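Local coordinates for protein 2-(3-amino-3-carboxypropyl)histidine synthase (Pyrococcus horikoshii, PDB 3LZD) that catalyses the first step of diphthamide biosynthesis, using a [4Fe-4S] cluster to move the 3-amino-3-carboxypropyl group of S-adenosyl-L-methionine onto a histidine of elongation factor 2, at residues 55-61 and 82-87. Residues are numbered along the deposited sequence; the frame is centred on the assembly and turned at random.
Sequences AKRVLIQ and IEVFLH
Arg57 and Glu83 run side by side off the same face of two parallel strands and close a salt bridge, NE to OE1 2.7 Å. Arg57 NH2 lies 2.9 Å from the same Glu83 OE1, but guanidinium and carboxylate planes are turned 49° apart, and the oxygen sits over the guanidinium face. With CG anti to the backbone N (chi1 -174°), the arginine chain passes over the rim of one Phe85 face, CD 3.6 Å from CE1; the bend at chi3 then turns NE toward Glu83. An alanine in place of Arg57 is likely to leave the Glu83 carboxylate without its mate and bare part of one Phe85 ring face. Five backbone hydrogen bonds zip the strands, Glu83 N to Lys56 O, Val58 N to Glu83 O, Phe85 N to Val58 O, Ile60 N to Phe85 O and His87 N to Ile60 O. A water donates to both Ile60 O and His87 O. With helix 67-78 as crossover, strands 57-61 and 83-87 form a beta-alpha-beta unit; strand 109-114 flanks 57-61, while a strand of the second subunit pairs with Phe85 to His87, continuing the sheet across the dimer interface. On the face turned to helix 67-78, Ile60 CD1 meets Val84 CG1 at 3.6 Å and Val58 CG1 touches Val84 CG2. On the Arg57 face, Leu59 CD1 rests 3.8 Å from Phe85 CB. Gln61 and His87 lie alongside, amide and imidazole nearly perpendicular; His87 ND1 is buried without a hydrogen-bonding partner in the model. Gln61 OE1 hydrogen-bonds to Ala98 N and His112 ND1, its side chain about 9 Å from that of cluster ligand Cys95.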
loop_
_atom_site.group_PDB
_atom_site.type_symbol
_atom_site.label_atom_id
_atom_site.label_comp_id
_atom_site.label_asym_id
_atom_site.label_seq_id
_atom_site.Cartn_x
_atom_site.Cartn_y
_atom_site.Cartn_z
ATOM N N ALA A 55 22.355 10.950 -13.908
ATOM C CA ALA A 55 21.234 11.005 -12.980
ATOM C C ALA A 55 21.415 12.106 -11.941
ATOM O O ALA A 55 22.492 12.261 -11.360
ATOM C CB ALA A 55 21.058 9.642 -12.287
ATOM N N LYS A 56 20.348 12.866 -11.712
ATOM C CA LYS A 56 20.368 13.951 -10.742
ATOM C C LYS A 56 19.489 13.684 -9.521
ATOM O O LYS A 56 19.758 14.191 -8.434
ATOM C CB LYS A 56 19.903 15.251 -11.402
ATOM C CG LYS A 56 21.027 16.187 -11.831
ATOM C CD LYS A 56 21.802 15.661 -13.025
ATOM C CE LYS A 56 22.815 16.699 -13.488
ATOM N NZ LYS A 56 23.619 16.236 -14.651
ATOM N N ARG A 57 18.436 12.896 -9.704
ATOM C CA ARG A 57 17.504 12.599 -8.619
ATOM C C ARG A 57 17.192 11.102 -8.627
ATOM O O ARG A 57 16.659 10.573 -9.607
ATOM C CB ARG A 57 16.217 13.420 -8.821
ATOM C CG ARG A 57 15.193 13.329 -7.700
ATOM C CD ARG A 57 13.893 14.099 -8.024
ATOM N NE ARG A 57 13.985 15.555 -7.858
ATOM C CZ ARG A 57 14.319 16.423 -8.817
ATOM N NH1 ARG A 57 14.604 16.003 -10.047
ATOM N NH2 ARG A 57 14.356 17.725 -8.549
ATOM N N VAL A 58 17.510 10.417 -7.532
ATOM C CA VAL A 58 17.271 8.977 -7.480
ATOM C C VAL A 58 16.449 8.531 -6.271
ATOM O O VAL A 58 16.489 9.155 -5.212
ATOM C CB VAL A 58 18.621 8.205 -7.501
ATOM C CG1 VAL A 58 19.362 8.417 -6.195
ATOM C CG2 VAL A 58 18.379 6.723 -7.756
ATOM N N LEU A 59 15.689 7.453 -6.456
ATOM C CA LEU A 59 14.865 6.881 -5.397
ATOM C C LEU A 59 15.531 5.576 -4.951
ATOM O O LEU A 59 15.943 4.769 -5.785
ATOM C CB LEU A 59 13.462 6.575 -5.923
ATOM C CG LEU A 59 12.503 5.932 -4.908
ATOM C CD1 LEU A 59 12.138 6.947 -3.817
ATOM C CD2 LEU A 59 11.244 5.438 -5.627
ATOM N N ILE A 60 15.627 5.360 -3.645
ATOM C CA ILE A 60 16.255 4.141 -3.144
ATOM C C ILE A 60 15.285 3.255 -2.371
ATOM O O ILE A 60 14.736 3.696 -1.361
ATOM C CB ILE A 60 17.416 4.465 -2.175
ATOM C CG1 ILE A 60 18.449 5.363 -2.861
ATOM C CG2 ILE A 60 18.081 3.165 -1.710
ATOM C CD1 ILE A 60 19.659 5.675 -1.980
ATOM N N GLN A 61 15.051 2.026 -2.823
ATOM C CA GLN A 61 14.179 1.159 -2.035
ATOM C C GLN A 61 15.044 0.178 -1.262
ATOM O O GLN A 61 16.168 -0.111 -1.660
ATOM C CB GLN A 61 13.129 0.406 -2.882
ATOM C CG GLN A 61 13.435 0.155 -4.302
ATOM C CD GLN A 61 12.286 -0.541 -5.031
ATOM O OE1 GLN A 61 12.329 -0.689 -6.240
ATOM N NE2 GLN A 61 11.268 -0.981 -4.292
ATOM N N ILE A 82 23.774 14.595 -6.064
ATOM C CA ILE A 82 22.653 13.810 -6.560
ATOM C C ILE A 82 21.574 13.887 -5.486
ATOM O O ILE A 82 21.823 13.556 -4.329
ATOM C CB ILE A 82 23.067 12.354 -6.810
ATOM C CG1 ILE A 82 24.180 12.329 -7.867
ATOM C CG2 ILE A 82 21.856 11.532 -7.266
ATOM C CD1 ILE A 82 24.650 10.950 -8.253
ATOM N N GLU A 83 20.395 14.376 -5.855
ATOM C CA GLU A 83 19.304 14.479 -4.895
ATOM C C GLU A 83 18.798 13.055 -4.678
ATOM O O GLU A 83 18.622 12.304 -5.631
ATOM C CB GLU A 83 18.199 15.378 -5.447
ATOM C CG GLU A 83 17.023 15.600 -4.509
ATOM C CD GLU A 83 16.090 16.708 -4.998
ATOM O OE1 GLU A 83 15.760 16.714 -6.202
ATOM O OE2 GLU A 83 15.683 17.564 -4.176
ATOM N N VAL A 84 18.572 12.696 -3.420
ATOM C CA VAL A 84 18.134 11.351 -3.082
ATOM C C VAL A 84 16.864 11.298 -2.235
ATOM O O VAL A 84 16.732 12.032 -1.256
ATOM C CB VAL A 84 19.257 10.614 -2.319
ATOM C CG1 VAL A 84 18.823 9.194 -1.963
ATOM C CG2 VAL A 84 20.519 10.603 -3.171
ATOM N N PHE A 85 15.935 10.434 -2.643
ATOM C CA PHE A 85 14.678 10.201 -1.931
ATOM C C PHE A 85 14.723 8.725 -1.482
ATOM O O PHE A 85 15.235 7.865 -2.206
ATOM C CB PHE A 85 13.453 10.347 -2.853
ATOM C CG PHE A 85 13.227 11.738 -3.404
ATOM C CD1 PHE A 85 12.302 11.930 -4.428
ATOM C CD2 PHE A 85 13.936 12.838 -2.931
ATOM C CE1 PHE A 85 12.085 13.195 -4.987
ATOM C CE2 PHE A 85 13.725 14.111 -3.484
ATOM C CZ PHE A 85 12.796 14.282 -4.519
ATOM N N LEU A 86 14.196 8.437 -0.298
ATOM C CA LEU A 86 14.128 7.065 0.180
ATOM C C LEU A 86 12.697 6.607 -0.025
ATOM O O LEU A 86 11.754 7.367 0.233
ATOM C CB LEU A 86 14.435 6.972 1.666
ATOM C CG LEU A 86 15.861 7.279 2.054
ATOM C CD1 LEU A 86 16.041 6.942 3.516
ATOM C CD2 LEU A 86 16.825 6.458 1.146
ATOM N N HIS A 87 12.518 5.382 -0.506
ATOM C CA HIS A 87 11.161 4.874 -0.676
ATOM C C HIS A 87 10.779 4.382 0.723
ATOM O O HIS A 87 11.483 3.563 1.305
ATOM C CB HIS A 87 11.122 3.725 -1.683
ATOM C CG HIS A 87 9.736 3.321 -2.071
ATOM N ND1 HIS A 87 9.378 2.009 -2.292
ATOM C CD2 HIS A 87 8.623 4.059 -2.293
ATOM C CE1 HIS A 87 8.102 1.957 -2.633
ATOM N NE2 HIS A 87 7.621 3.188 -2.640
HETATM O O HOH W 1 14.410 2.810 1.149
#